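Local coordinates for protein 1-pyrroline-5-carboxylate dehydrogenase (Thermus thermophilus, PDB 1UZB) that probably catalyses the NAD+-dependent oxidation of glutamate semialdehyde, the open form of 1-pyrroline-5-carboxylate, to glutamate in proline breakdown, at residues A[36-41]-A[216-221]; A[133-138]-A[185-190]; A[165-170]-A[511-516]. One frame throughout, in Å; residues are numbered along the deposited sequence.

Contact 1. Residues A[36-41]-A[216-221]; sequences RHYPLY and GAKVFE
Y38 reaches from its strand onto A217 and K218 of helix 213-226. Its CB starts the contact 3.6 Å from A217 CB; CG stays beside the same methyl, and CD2 also lies 3.6 Å from A217 CB. CE2 lies 3.4 Å from the plane of the R36 guanidinium, toward its rim, and OH ends the run 3.5 Å from K218 CE. The lysine NZ goes on to T119 and E33. Helix 213-226 is the crossover of a beta-alpha-beta unit joining parallel strands 203-207 and 233-235, as in the Rossmann-like nucleotide-binding domain of aldehyde dehydrogenases, and strand 36-42 of a separate small sheet packs over it. R36, extended with CG anti to its N (chi1 -180°), sends NH2 to E221 OE2 at 2.6 Å, a bent salt bridge from above the carboxylate plane. Water 1 joins R36 NH1 to E221 OE1, which also meets R112. Without the R36 guanidinium, as with an alanine here, E221 OE2 would probably lose its charged mate and the Y38 ring the flat group against it. Y41 CD2 touches F220 CD2 at 3.6 Å, the rings inclined by 53°, while Y41 OH bonds to H224.

Contact 2. Residues A[133-138]-A[185-190]; sequences ADVAEA and FPVAIF
D134 of helix 128-149 points its carboxylate at the turn where helix 188-199 begins, and each oxygen has its own task. OD1 accepts the backbone N-H of A188 at 2.8 Å, with the donor nearly in line with the C-O bond and an N-H...O angle of 155°. OD2 lies over the preceding turn, 3.3 Å from F185 CA and 3.6 Å from P186 CD, the proline ring crossing the aspartate at about a right angle. With CG anti to its own N (chi1 -169°), D134 reaches across to the 185-188 turn, and its carboxylate slants against the F185 ring, the two planes 37° apart. K126 binds both, as a salt bridge to OD2 and a cation-pi contact with the ring.

One turn on, E137 lies alongside A188: from CB through the extended chain to OE2, its atoms skirt the alanine methyl, with E137 CB 3.7 Å from A188 CB. A138 faces the same residue closely enough for its CB to sit 3.6 Å from A188 CA, an approach that two alanines permit. V187 turns CG1 into the angle beside them, 3.6 Å from A138 CB, while V135 CG2 only brushes V187 CG1, at 4.4 Å.

F185 and P186 close the Pro-Trp-Asn-Phe-Pro signature of aldehyde dehydrogenases, whose asparagine in relatives contributes to the oxyanion hole; the contact therefore ties helix 128-149 to a loop that probably borders the active site. Set at the amino end of helix 188-199 and beside K126, the buried D134 carboxylate is likely to be stabilised in its charged form, and its bond to A188 probably helps to anchor the first turn of that helix.

Contact 3. Residues A[165-170]-A[511-516]; sequences EDNESF and AVAERF
D166 and E514 exchange two backbone hydrogen bonds, D166 N to E514 O at 3.0 Å and E514 N to D166 O at 2.9 Å, as do E168 and V512 two residues along. Between them lies the close pair N167 and A513, where N167 OD1, hydrogen-bonded by Q483 of the second subunit, comes 3.0 Å from A513 CB. On the E165 face, R515 has two conformers; in one, its chain bends at chi3 (-63°) and brings NE and NH1 round to E165 OE1, NH1 at 3.2 Å with the oxygen in the guanidinium plane, a side-on grip therefore tentative. N167 ND2 donates, in its own amide plane, to the anti lone pair of E165 OE2 at 3.1 Å. On the opposite face F516 rests its ring on D166, CZ to CB 3.6 Å, and F170 CE1 touches V512 CG2 at 3.8 Å.

This antiparallel pair forms the oligomerisation arm of aldehyde dehydrogenases. Residues 511-514 pair in parallel with a strand of the second subunit, extending the sheet. R473 and R454 of that subunit meet E165 and E514; in the third subunit R100 meets D166 and E168, T2 bonds to D166 OD2, and R111 holds the terminal carboxylate of F516. E168 OE1 also bonds Y154 of its own chain. Buried acids so matched by arginines of other chains suggest the arm's charge balance depends on assembly.

Contacts 1 and 2 adjoin, their centres 16 Å apart: F190, on the helix that contact 2 starts, packs against helix 213-226 of contact 1, with F190 CZ 3.6 Å from F220 CE1. These two helices follow one another in the Rossmann-like core. Contact 3 stands far off, its centre about 42 Å from that of contact 2 and 46 Å from that of contact 1. Strand 165-180 connects the regions, starting in the intersubunit arm and leading into the signature loop of contact 2, probably beside the active site. In contact 3 the side chain of F170 is about 3 Å from a bound methylpentanediol, probably from the crystallisation liquor.

Contact 1. Residues A[36-41]-A[216-221]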
ATOM      1  N   ARG A  36       3.456  39.468  38.106  1.00 12.22           N
ATOM      2  CA  ARG A  36       2.978  39.893  36.796  1.00 12.04           C
ATOM      3  C   ARG A  36       1.483  39.625  36.643  1.00 11.08           C
ATOM      4  O   ARG A  36       0.959  38.658  37.197  1.00 12.20           O
ATOM      5  CB  ARG A  36       3.753  39.158  35.702  1.00 12.39           C
ATOM      6  CG  ARG A  36       3.349  39.522  34.285  1.00 14.22           C
ATOM      7  CD  ARG A  36       4.190  38.753  33.282  1.00 17.12           C
ATOM      8  NE  ARG A  36       3.745  38.960  31.907  1.00 19.67           N
ATOM      9  CZ  ARG A  36       4.230  38.299  30.861  1.00 19.49           C
ATOM     10  NH1 ARG A  36       5.177  37.387  31.033  1.00 21.36           N
ATOM     11  NH2 ARG A  36       3.766  38.549  29.645  1.00 21.04           N
ATOM     12  N   HIS A  37       0.802  40.489  35.896  1.00 11.50           N
ATOM     13  CA  HIS A  37      -0.634  40.350  35.669  1.00 10.93           C
ATOM     14  C   HIS A  37      -0.940  39.904  34.244  1.00 11.31           C
ATOM     15  O   HIS A  37      -0.449  40.496  33.285  1.00 12.62           O
ATOM     16  CB  HIS A  37      -1.345  41.676  35.934  1.00 10.57           C
ATOM     17  CG  HIS A  37      -2.833  41.592  35.805  1.00 10.63           C
ATOM     18  ND1 HIS A  37      -3.619  40.906  36.705  1.00 11.40           N
ATOM     19  CD2 HIS A  37      -3.677  42.085  34.868  1.00 12.59           C
ATOM     20  CE1 HIS A  37      -4.882  40.980  36.330  1.00 11.18           C
ATOM     21  NE2 HIS A  37      -4.945  41.691  35.219  1.00 11.21           N
ATOM     22  N   TYR A  38      -1.762  38.866  34.110  1.00 10.86           N
ATOM     23  CA  TYR A  38      -2.129  38.350  32.793  1.00 10.42           C
ATOM     24  C   TYR A  38      -3.632  38.492  32.562  1.00  9.97           C
ATOM     25  O   TYR A  38      -4.437  37.965  33.324  1.00 10.67           O
ATOM     26  CB  TYR A  38      -1.738  36.873  32.667  1.00 10.95           C
ATOM     27  CG  TYR A  38      -0.304  36.560  33.047  1.00 11.07           C
ATOM     28  CD1 TYR A  38       0.087  36.501  34.384  1.00 11.45           C
ATOM     29  CD2 TYR A  38       0.660  36.323  32.068  1.00 12.39           C
ATOM     30  CE1 TYR A  38       1.407  36.213  34.737  1.00 11.34           C
ATOM     31  CE2 TYR A  38       1.981  36.036  32.410  1.00 12.06           C
ATOM     32  CZ  TYR A  38       2.346  35.982  33.744  1.00 11.53           C
ATOM     33  OH  TYR A  38       3.650  35.695  34.077  1.00 12.71           O
ATOM     34  N   PRO A  39      -4.029  39.208  31.500  1.00 10.61           N
ATOM     35  CA  PRO A  39      -5.457  39.388  31.212  1.00  9.97           C
ATOM     36  C   PRO A  39      -6.086  38.158  30.556  1.00 10.60           C
ATOM     37  O   PRO A  39      -5.437  37.123  30.386  1.00 10.75           O
ATOM     38  CB  PRO A  39      -5.474  40.586  30.262  1.00 10.59           C
ATOM     39  CG  PRO A  39      -4.164  41.290  30.534  1.00 11.75           C
ATOM     40  CD  PRO A  39      -3.221  40.137  30.696  1.00 10.74           C
ATOM     41  N   LEU A  40      -7.365  38.277  30.212  1.00  9.47           N
ATOM     42  CA  LEU A  40      -8.074  37.211  29.517  1.00  9.37           C
ATOM     43  C   LEU A  40      -7.644  37.363  28.057  1.00  8.57           C
ATOM     44  O   LEU A  40      -7.056  38.376  27.688  1.00  7.61           O
ATOM     45  CB  LEU A  40      -9.591  37.425  29.595  1.00 10.23           C
ATOM     46  CG  LEU A  40     -10.256  37.695  30.950  1.00 10.86           C
ATOM     47  CD1 LEU A  40     -11.749  37.958  30.755  1.00 10.09           C
ATOM     48  CD2 LEU A  40     -10.042  36.507  31.869  1.00  9.74           C
ATOM     49  N   TYR A  41      -7.921  36.364  27.230  1.00  8.54           N
ATOM     50  CA  TYR A  41      -7.597  36.462  25.812  1.00  8.03           C
ATOM     51  C   TYR A  41      -8.884  36.117  25.076  1.00  8.89           C
ATOM     52  O   TYR A  41      -9.338  34.971  25.094  1.00  8.84           O
ATOM     53  CB  TYR A  41      -6.484  35.489  25.415  1.00  7.76           C
ATOM     54  CG  TYR A  41      -5.973  35.695  24.000  1.00  8.33           C
ATOM     55  CD1 TYR A  41      -5.062  36.714  23.703  1.00  7.80           C
ATOM     56  CD2 TYR A  41      -6.400  34.872  22.956  1.00  6.75           C
ATOM     57  CE1 TYR A  41      -4.588  36.902  22.401  1.00  8.46           C
ATOM     58  CE2 TYR A  41      -5.937  35.055  21.657  1.00  8.33           C
ATOM     59  CZ  TYR A  41      -5.031  36.066  21.385  1.00  8.21           C
ATOM     60  OH  TYR A  41      -4.560  36.229  20.102  1.00  8.09           O
ATOM     61  N   GLY A 216      -1.144  28.884  32.022  1.00  7.26           N
ATOM     62  CA  GLY A 216      -2.117  28.816  30.948  1.00  6.70           C
ATOM     63  C   GLY A 216      -2.029  30.085  30.114  1.00  5.45           C
ATOM     64  O   GLY A 216      -2.149  30.056  28.885  1.00  6.39           O
ATOM     65  N   ALA A 217      -1.816  31.211  30.786  1.00  6.27           N
ATOM     66  CA  ALA A 217      -1.687  32.484  30.093  1.00  6.27           C
ATOM     67  C   ALA A 217      -0.444  32.463  29.204  1.00  6.42           C
ATOM     68  O   ALA A 217      -0.472  32.963  28.083  1.00  5.78           O
ATOM     69  CB  ALA A 217      -1.598  33.626  31.096  1.00  7.36           C
ATOM     70  N   LYS A 218       0.644  31.878  29.701  1.00  6.14           N
ATOM     71  CA  LYS A 218       1.871  31.807  28.918  1.00  7.15           C
ATOM     72  C   LYS A 218       1.680  30.936  27.683  1.00  6.90           C
ATOM     73  O   LYS A 218       2.278  31.197  26.638  1.00  8.37           O
ATOM     74  CB  LYS A 218       3.034  31.294  29.774  1.00  7.42           C
ATOM     75  CG  LYS A 218       3.451  32.277  30.855  1.00  8.32           C
ATOM     76  CD  LYS A 218       4.738  31.850  31.543  1.00  9.69           C
ATOM     77  CE  LYS A 218       5.186  32.891  32.556  1.00 11.73           C
ATOM     78  NZ  LYS A 218       6.538  32.584  33.090  1.00 15.72           N
ATOM     79  N   VAL A 219       0.850  29.902  27.790  1.00  6.54           N
ATOM     80  CA  VAL A 219       0.585  29.064  26.629  1.00  7.11           C
ATOM     81  C   VAL A 219      -0.176  29.922  25.613  1.00  6.78           C
ATOM     82  O   VAL A 219       0.069  29.832  24.411  1.00  6.64           O
ATOM     83  CB  VAL A 219      -0.238  27.809  27.014  1.00  6.89           C
ATOM     84  CG1 VAL A 219      -0.732  27.095  25.760  1.00  7.88           C
ATOM     85  CG2 VAL A 219       0.630  26.864  27.847  1.00  7.68           C
ATOM     86  N   PHE A 220      -1.084  30.774  26.087  1.00  6.39           N
ATOM     87  CA  PHE A 220      -1.816  31.629  25.162  1.00  5.94           C
ATOM     88  C   PHE A 220      -0.934  32.686  24.514  1.00  6.64           C
ATOM     89  O   PHE A 220      -1.217  33.132  23.402  1.00  7.03           O
ATOM     90  CB  PHE A 220      -3.043  32.260  25.824  1.00  7.17           C
ATOM     91  CG  PHE A 220      -4.300  31.487  25.565  1.00  5.20           C
ATOM     92  CD1 PHE A 220      -4.550  30.299  26.242  1.00  6.77           C
ATOM     93  CD2 PHE A 220      -5.179  31.883  24.560  1.00  6.74           C
ATOM     94  CE1 PHE A 220      -5.647  29.510  25.921  1.00  6.36           C
ATOM     95  CE2 PHE A 220      -6.282  31.100  24.228  1.00  6.24           C
ATOM     96  CZ  PHE A 220      -6.518  29.910  24.910  1.00  6.37           C
ATOM     97  N   GLU A 221       0.141  33.083  25.190  1.00  6.78           N
ATOM     98  CA  GLU A 221       1.061  34.040  24.589  1.00  8.09           C
ATOM     99  C   GLU A 221       1.633  33.354  23.349  1.00  7.00           C
ATOM    100  O   GLU A 221       1.837  33.983  22.315  1.00  7.77           O
ATOM    101  CB  GLU A 221       2.207  34.385  25.541  1.00  9.31           C
ATOM    102  CG  GLU A 221       1.845  35.334  26.667  1.00 10.63           C
ATOM    103  CD  GLU A 221       3.055  35.706  27.500  1.00 12.45           C
ATOM    104  OE1 GLU A 221       3.699  34.789  28.046  1.00 14.45           O
ATOM    105  OE2 GLU A 221       3.363  36.910  27.608  1.00 16.21           O
TER
HETATM  106  O   HOH W   1       5.816  35.199  29.503  1.00 30.71           O

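Contact 2. Residues A[133-138]-A[185-190]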
ATOM      1  N   ALA A 133       8.875  16.976  31.709  1.00  5.81           N
ATOM      2  CA  ALA A 133       8.020  15.977  31.076  1.00  5.54           C
ATOM      3  C   ALA A 133       6.688  16.589  30.647  1.00  6.50           C
ATOM      4  O   ALA A 133       6.150  16.249  29.595  1.00  5.88           O
ATOM      5  CB  ALA A 133       7.775  14.811  32.033  1.00  7.71           C
ATOM      6  N   ASP A 134       6.171  17.495  31.471  1.00  5.08           N
ATOM      7  CA  ASP A 134       4.899  18.170  31.219  1.00  4.92           C
ATOM      8  C   ASP A 134       4.996  18.989  29.926  1.00  5.31           C
ATOM      9  O   ASP A 134       4.195  18.817  29.007  1.00  5.71           O
ATOM     10  CB  ASP A 134       4.576  19.076  32.420  1.00  6.41           C
ATOM     11  CG  ASP A 134       3.158  19.629  32.399  1.00  8.58           C
ATOM     12  OD1 ASP A 134       2.691  20.068  31.330  1.00  8.71           O
ATOM     13  OD2 ASP A 134       2.521  19.650  33.476  1.00  8.53           O
ATOM     14  N   VAL A 135       5.987  19.870  29.848  1.00  5.08           N
ATOM     15  CA  VAL A 135       6.151  20.698  28.659  1.00  6.15           C
ATOM     16  C   VAL A 135       6.452  19.855  27.417  1.00  4.82           C
ATOM     17  O   VAL A 135       5.958  20.152  26.321  1.00  5.97           O
ATOM     18  CB  VAL A 135       7.265  21.745  28.870  1.00  5.03           C
ATOM     19  CG1 VAL A 135       7.448  22.574  27.609  1.00  8.70           C
ATOM     20  CG2 VAL A 135       6.898  22.655  30.044  1.00  7.79           C
ATOM     21  N   ALA A 136       7.256  18.807  27.580  1.00  5.48           N
ATOM     22  CA  ALA A 136       7.589  17.932  26.460  1.00  5.13           C
ATOM     23  C   ALA A 136       6.319  17.288  25.901  1.00  4.41           C
ATOM     24  O   ALA A 136       6.163  17.160  24.688  1.00  5.29           O
ATOM     25  CB  ALA A 136       8.571  16.860  26.911  1.00  6.27           C
ATOM     26  N   GLU A 137       5.412  16.889  26.789  1.00  4.47           N
ATOM     27  CA  GLU A 137       4.155  16.272  26.376  1.00  4.91           C
ATOM     28  C   GLU A 137       3.290  17.281  25.614  1.00  4.18           C
ATOM     29  O   GLU A 137       2.622  16.919  24.652  1.00  4.17           O
ATOM     30  CB  GLU A 137       3.392  15.749  27.595  1.00  5.31           C
ATOM     31  CG  GLU A 137       2.125  14.978  27.248  1.00  8.72           C
ATOM     32  CD  GLU A 137       1.361  14.521  28.475  1.00 11.75           C
ATOM     33  OE1 GLU A 137       1.999  14.037  29.430  1.00 18.11           O
ATOM     34  OE2 GLU A 137       0.118  14.631  28.480  1.00 17.62           O
ATOM     35  N   ALA A 138       3.295  18.538  26.053  1.00  4.29           N
ATOM     36  CA  ALA A 138       2.519  19.585  25.384  1.00  3.90           C
ATOM     37  C   ALA A 138       3.010  19.747  23.944  1.00  4.60           C
ATOM     38  O   ALA A 138       2.214  19.827  23.010  1.00  4.70           O
ATOM     39  CB  ALA A 138       2.663  20.907  26.138  1.00  4.86           C
ATOM     40  N   PHE A 185      -1.495  18.916  35.044  1.00  6.02           N
ATOM     41  CA  PHE A 185      -0.717  18.948  33.804  1.00  6.99           C
ATOM     42  C   PHE A 185      -1.266  20.157  33.063  1.00  7.39           C
ATOM     43  O   PHE A 185      -1.856  20.036  31.992  1.00  6.47           O
ATOM     44  CB  PHE A 185      -0.904  17.673  32.982  1.00  8.59           C
ATOM     45  CG  PHE A 185      -0.198  16.483  33.559  1.00 10.16           C
ATOM     46  CD1 PHE A 185      -0.838  15.654  34.473  1.00 12.03           C
ATOM     47  CD2 PHE A 185       1.127  16.217  33.222  1.00 12.21           C
ATOM     48  CE1 PHE A 185      -0.166  14.573  35.048  1.00 11.54           C
ATOM     49  CE2 PHE A 185       1.807  15.143  33.791  1.00 13.15           C
ATOM     50  CZ  PHE A 185       1.157  14.319  34.707  1.00 12.93           C
ATOM     51  N   PRO A 186      -1.060  21.355  33.641  1.00  8.16           N
ATOM     52  CA  PRO A 186      -1.518  22.641  33.114  1.00  7.93           C
ATOM     53  C   PRO A 186      -0.892  23.165  31.836  1.00  7.19           C
ATOM     54  O   PRO A 186      -1.307  24.206  31.326  1.00  8.00           O
ATOM     55  CB  PRO A 186      -1.326  23.574  34.298  1.00  8.25           C
ATOM     56  CG  PRO A 186      -0.082  23.064  34.899  1.00  6.88           C
ATOM     57  CD  PRO A 186      -0.234  21.558  34.846  1.00  8.12           C
ATOM     58  N   VAL A 187       0.126  22.479  31.336  1.00  6.92           N
ATOM     59  CA  VAL A 187       0.704  22.873  30.062  1.00  7.05           C
ATOM     60  C   VAL A 187       0.331  21.759  29.082  1.00  6.53           C
ATOM     61  O   VAL A 187      -0.322  22.007  28.079  1.00  6.95           O
ATOM     62  CB  VAL A 187       2.240  23.033  30.111  1.00  6.31           C
ATOM     63  CG1 VAL A 187       2.762  23.386  28.719  1.00  7.34           C
ATOM     64  CG2 VAL A 187       2.614  24.134  31.089  1.00 10.28           C
ATOM     65  N   ALA A 188       0.700  20.525  29.412  1.00  5.40           N
ATOM     66  CA  ALA A 188       0.417  19.380  28.549  1.00  5.59           C
ATOM     67  C   ALA A 188      -1.055  19.127  28.210  1.00  5.61           C
ATOM     68  O   ALA A 188      -1.440  19.185  27.045  1.00  5.13           O
ATOM     69  CB  ALA A 188       1.019  18.118  29.154  1.00  6.16           C
ATOM     70  N   ILE A 189      -1.871  18.823  29.216  1.00  5.44           N
ATOM     71  CA  ILE A 189      -3.281  18.532  28.961  1.00  5.28           C
ATOM     72  C   ILE A 189      -4.054  19.774  28.515  1.00  5.81           C
ATOM     73  O   ILE A 189      -4.934  19.693  27.662  1.00  6.54           O
ATOM     74  CB  ILE A 189      -3.918  17.868  30.194  1.00  7.11           C
ATOM     75  CG1 ILE A 189      -3.249  16.507  30.418  1.00 10.13           C
ATOM     76  CG2 ILE A 189      -5.419  17.684  29.995  1.00  7.01           C
ATOM     77  CD1 ILE A 189      -3.750  15.756  31.629  1.00 12.44           C
ATOM     78  N   PHE A 190      -3.708  20.921  29.084  1.00  5.50           N
ATOM     79  CA  PHE A 190      -4.322  22.190  28.709  1.00  5.70           C
ATOM     80  C   PHE A 190      -4.125  22.358  27.195  1.00  5.62           C
ATOM     81  O   PHE A 190      -5.069  22.617  26.452  1.00  5.57           O
ATOM     82  CB  PHE A 190      -3.618  23.318  29.472  1.00  6.72           C
ATOM     83  CG  PHE A 190      -4.142  24.695  29.177  1.00  6.84           C
ATOM     84  CD1 PHE A 190      -5.344  25.131  29.722  1.00  8.62           C
ATOM     85  CD2 PHE A 190      -3.406  25.573  28.390  1.00  7.14           C
ATOM     86  CE1 PHE A 190      -5.803  26.430  29.492  1.00  8.77           C
ATOM     87  CE2 PHE A 190      -3.854  26.874  28.153  1.00  8.93           C
ATOM     88  CZ  PHE A 190      -5.055  27.304  28.707  1.00  7.63           C
TER

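Contact 3. Residues A[165-170]-A[511-516]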
ATOM      1  N   GLU A 165     -22.878   7.654 -10.572  1.00  7.12           N
ATOM      2  CA  GLU A 165     -22.879   8.612  -9.476  1.00  7.85           C
ATOM      3  C   GLU A 165     -21.519   8.840  -8.851  1.00  6.95           C
ATOM      4  O   GLU A 165     -20.645   7.971  -8.880  1.00  7.63           O
ATOM      5  CB  GLU A 165     -23.766   8.117  -8.336  1.00  8.80           C
ATOM      6  CG  GLU A 165     -25.252   8.189  -8.523  1.00 12.25           C
ATOM      7  CD  GLU A 165     -25.990   7.769  -7.258  1.00 11.79           C
ATOM      8  OE1 GLU A 165     -27.228   7.904  -7.228  1.00 13.50           O
ATOM      9  OE2 GLU A 165     -25.332   7.301  -6.297  1.00 10.33           O
ATOM     10  N   ASP A 166     -21.362  10.020  -8.269  1.00  7.22           N
ATOM     11  CA  ASP A 166     -20.162  10.334  -7.516  1.00  6.46           C
ATOM     12  C   ASP A 166     -20.675  10.343  -6.077  1.00  6.17           C
ATOM     13  O   ASP A 166     -21.662  11.013  -5.766  1.00  6.90           O
ATOM     14  CB  ASP A 166     -19.609  11.715  -7.875  1.00  7.98           C
ATOM     15  CG  ASP A 166     -18.344  12.050  -7.102  1.00  9.57           C
ATOM     16  OD1 ASP A 166     -18.387  12.925  -6.208  1.00  9.94           O
ATOM     17  OD2 ASP A 166     -17.300  11.429  -7.389  1.00 13.00           O
ATOM     18  N   ASN A 167     -20.039   9.561  -5.215  1.00  5.71           N
ATOM     19  CA  ASN A 167     -20.418   9.502  -3.810  1.00  5.79           C
ATOM     20  C   ASN A 167     -19.200   9.876  -3.008  1.00  7.20           C
ATOM     21  O   ASN A 167     -18.204   9.154  -2.981  1.00  7.97           O
ATOM     22  CB  ASN A 167     -20.931   8.109  -3.458  1.00  5.56           C
ATOM     23  CG  ASN A 167     -22.356   7.902  -3.917  1.00  6.00           C
ATOM     24  OD1 ASN A 167     -23.289   8.429  -3.315  1.00  5.29           O
ATOM     25  ND2 ASN A 167     -22.535   7.158  -5.003  1.00  6.94           N
ATOM     26  N   GLU A 168     -19.292  11.026  -2.359  1.00  6.07           N
ATOM     27  CA  GLU A 168     -18.188  11.574  -1.595  1.00  5.93           C
ATOM     28  C   GLU A 168     -18.556  11.849  -0.149  1.00  5.24           C
ATOM     29  O   GLU A 168     -19.468  12.627   0.125  1.00  7.53           O
ATOM     30  CB  GLU A 168     -17.754  12.873  -2.270  1.00  7.16           C
ATOM     31  CG  GLU A 168     -16.510  13.525  -1.723  1.00  7.52           C
ATOM     32  CD  GLU A 168     -16.228  14.829  -2.432  1.00  8.13           C
ATOM     33  OE1 GLU A 168     -16.872  15.842  -2.089  1.00  8.35           O
ATOM     34  OE2 GLU A 168     -15.383  14.832  -3.352  1.00  9.62           O
ATOM     35  N   SER A 169     -17.857  11.195   0.770  1.00  4.94           N
ATOM     36  CA  SER A 169     -18.080  11.407   2.194  1.00  5.51           C
ATOM     37  C   SER A 169     -16.835  12.070   2.772  1.00  4.24           C
ATOM     38  O   SER A 169     -15.699  11.721   2.419  1.00  5.83           O
ATOM     39  CB  SER A 169     -18.375  10.085   2.903  1.00  4.33           C
ATOM     40  OG  SER A 169     -19.716   9.691   2.653  1.00  5.36           O
ATOM     41  N   PHE A 170     -17.050  13.041   3.651  1.00  4.52           N
ATOM     42  CA  PHE A 170     -15.946  13.775   4.243  1.00  4.97           C
ATOM     43  C   PHE A 170     -16.292  14.303   5.624  1.00  4.91           C
ATOM     44  O   PHE A 170     -17.463  14.399   5.996  1.00  5.26           O
ATOM     45  CB  PHE A 170     -15.529  14.937   3.325  1.00  5.54           C
ATOM     46  CG  PHE A 170     -16.662  15.847   2.928  1.00  5.14           C
ATOM     47  CD1 PHE A 170     -17.441  15.576   1.802  1.00  4.98           C
ATOM     48  CD2 PHE A 170     -16.939  16.987   3.668  1.00  5.30           C
ATOM     49  CE1 PHE A 170     -18.477  16.436   1.425  1.00  7.36           C
ATOM     50  CE2 PHE A 170     -17.969  17.849   3.299  1.00  6.82           C
ATOM     51  CZ  PHE A 170     -18.737  17.573   2.173  1.00  6.64           C
ATOM     52  N   ALA A 511     -22.198  13.069   3.690  1.00  4.83           N
ATOM     53  CA  ALA A 511     -22.147  12.218   2.502  1.00  4.49           C
ATOM     54  C   ALA A 511     -22.906  12.931   1.392  1.00  5.14           C
ATOM     55  O   ALA A 511     -24.092  13.240   1.539  1.00  5.23           O
ATOM     56  CB  ALA A 511     -22.785  10.863   2.789  1.00  5.39           C
ATOM     57  N   VAL A 512     -22.220  13.198   0.286  1.00  5.16           N
ATOM     58  CA  VAL A 512     -22.826  13.901  -0.837  1.00  5.71           C
ATOM     59  C   VAL A 512     -22.764  13.072  -2.111  1.00  6.43           C
ATOM     60  O   VAL A 512     -21.695  12.631  -2.534  1.00  6.44           O
ATOM     61  CB  VAL A 512     -22.118  15.243  -1.071  1.00  5.38           C
ATOM     62  CG1 VAL A 512     -22.819  16.023  -2.169  1.00  6.59           C
ATOM     63  CG2 VAL A 512     -22.104  16.043   0.226  1.00  5.94           C
ATOM     64  N   ALA A 513     -23.923  12.872  -2.722  1.00  5.03           N
ATOM     65  CA  ALA A 513     -24.028  12.086  -3.940  1.00  5.58           C
ATOM     66  C   ALA A 513     -24.532  12.928  -5.101  1.00  6.89           C
ATOM     67  O   ALA A 513     -25.452  13.735  -4.937  1.00  8.84           O
ATOM     68  CB  ALA A 513     -24.986  10.918  -3.715  1.00  6.87           C
ATOM     69  N   GLU A 514     -23.914  12.768  -6.267  1.00  6.24           N
ATOM     70  CA  GLU A 514     -24.380  13.465  -7.455  1.00  6.42           C
ATOM     71  C   GLU A 514     -24.637  12.438  -8.540  1.00  5.91           C
ATOM     72  O   GLU A 514     -23.743  11.671  -8.906  1.00  6.77           O
ATOM     73  CB  GLU A 514     -23.379  14.494  -8.004  1.00  7.61           C
ATOM     74  CG  GLU A 514     -23.956  15.165  -9.264  1.00  8.96           C
ATOM     75  CD  GLU A 514     -23.077  16.223  -9.906  1.00  8.71           C
ATOM     76  OE1 GLU A 514     -22.078  16.650  -9.295  1.00  8.33           O
ATOM     77  OE2 GLU A 514     -23.409  16.637 -11.041  1.00  9.74           O
ATOM     78  N   ARG A 515     -25.871  12.405  -9.031  1.00  7.26           N
ATOM     79  CA  ARG A 515     -26.227  11.501 -10.115  1.00  7.28           C
ATOM     80  C   ARG A 515     -26.019  12.317 -11.385  1.00  7.53           C
ATOM     81  O   ARG A 515     -26.671  13.344 -11.587  1.00  7.76           O
ATOM     82  CB  ARG A 515     -27.686  11.063  -9.998  1.00  8.16           C
ATOM     83  CG  ARG A 515     -28.099  10.079 -11.079  0.50  9.55           C
ATOM     84  CD  ARG A 515     -29.443   9.457 -10.772  0.50 11.96           C
ATOM     85  NE  ARG A 515     -29.407   8.678  -9.538  0.50 14.57           N
ATOM     86  CZ  ARG A 515     -30.433   7.975  -9.070  0.50 15.79           C
ATOM     87  NH1 ARG A 515     -30.315   7.295  -7.938  0.50 17.28           N
ATOM     88  NH2 ARG A 515     -31.577   7.951  -9.738  0.50 17.31           N
ATOM     89  N   PHE A 516     -25.102  11.870 -12.232  1.00  8.06           N
ATOM     90  CA  PHE A 516     -24.795  12.594 -13.460  1.00  9.59           C
ATOM     91  C   PHE A 516     -25.826  12.449 -14.571  1.00 11.05           C
ATOM     92  O   PHE A 516     -25.936  13.394 -15.381  1.00 12.52           O
ATOM     93  CB  PHE A 516     -23.412  12.187 -13.967  1.00  8.73           C
ATOM     94  CG  PHE A 516     -22.316  12.472 -12.988  1.00  7.37           C
ATOM     95  CD1 PHE A 516     -21.599  11.432 -12.408  1.00  7.93           C
ATOM     96  CD2 PHE A 516     -22.020  13.781 -12.621  1.00  6.87           C
ATOM     97  CE1 PHE A 516     -20.603  11.692 -11.473  1.00  9.49           C
ATOM     98  CE2 PHE A 516     -21.026  14.051 -11.688  1.00  8.07           C
ATOM     99  CZ  PHE A 516     -20.318  13.002 -11.112  1.00  7.95           C
ATOM    100  OXT PHE A 516     -26.493  11.398 -14.631  1.00 13.68           O
TER
HETATM  101  O   HOH W   2     -20.511  13.887  -4.830  1.00  7.85           O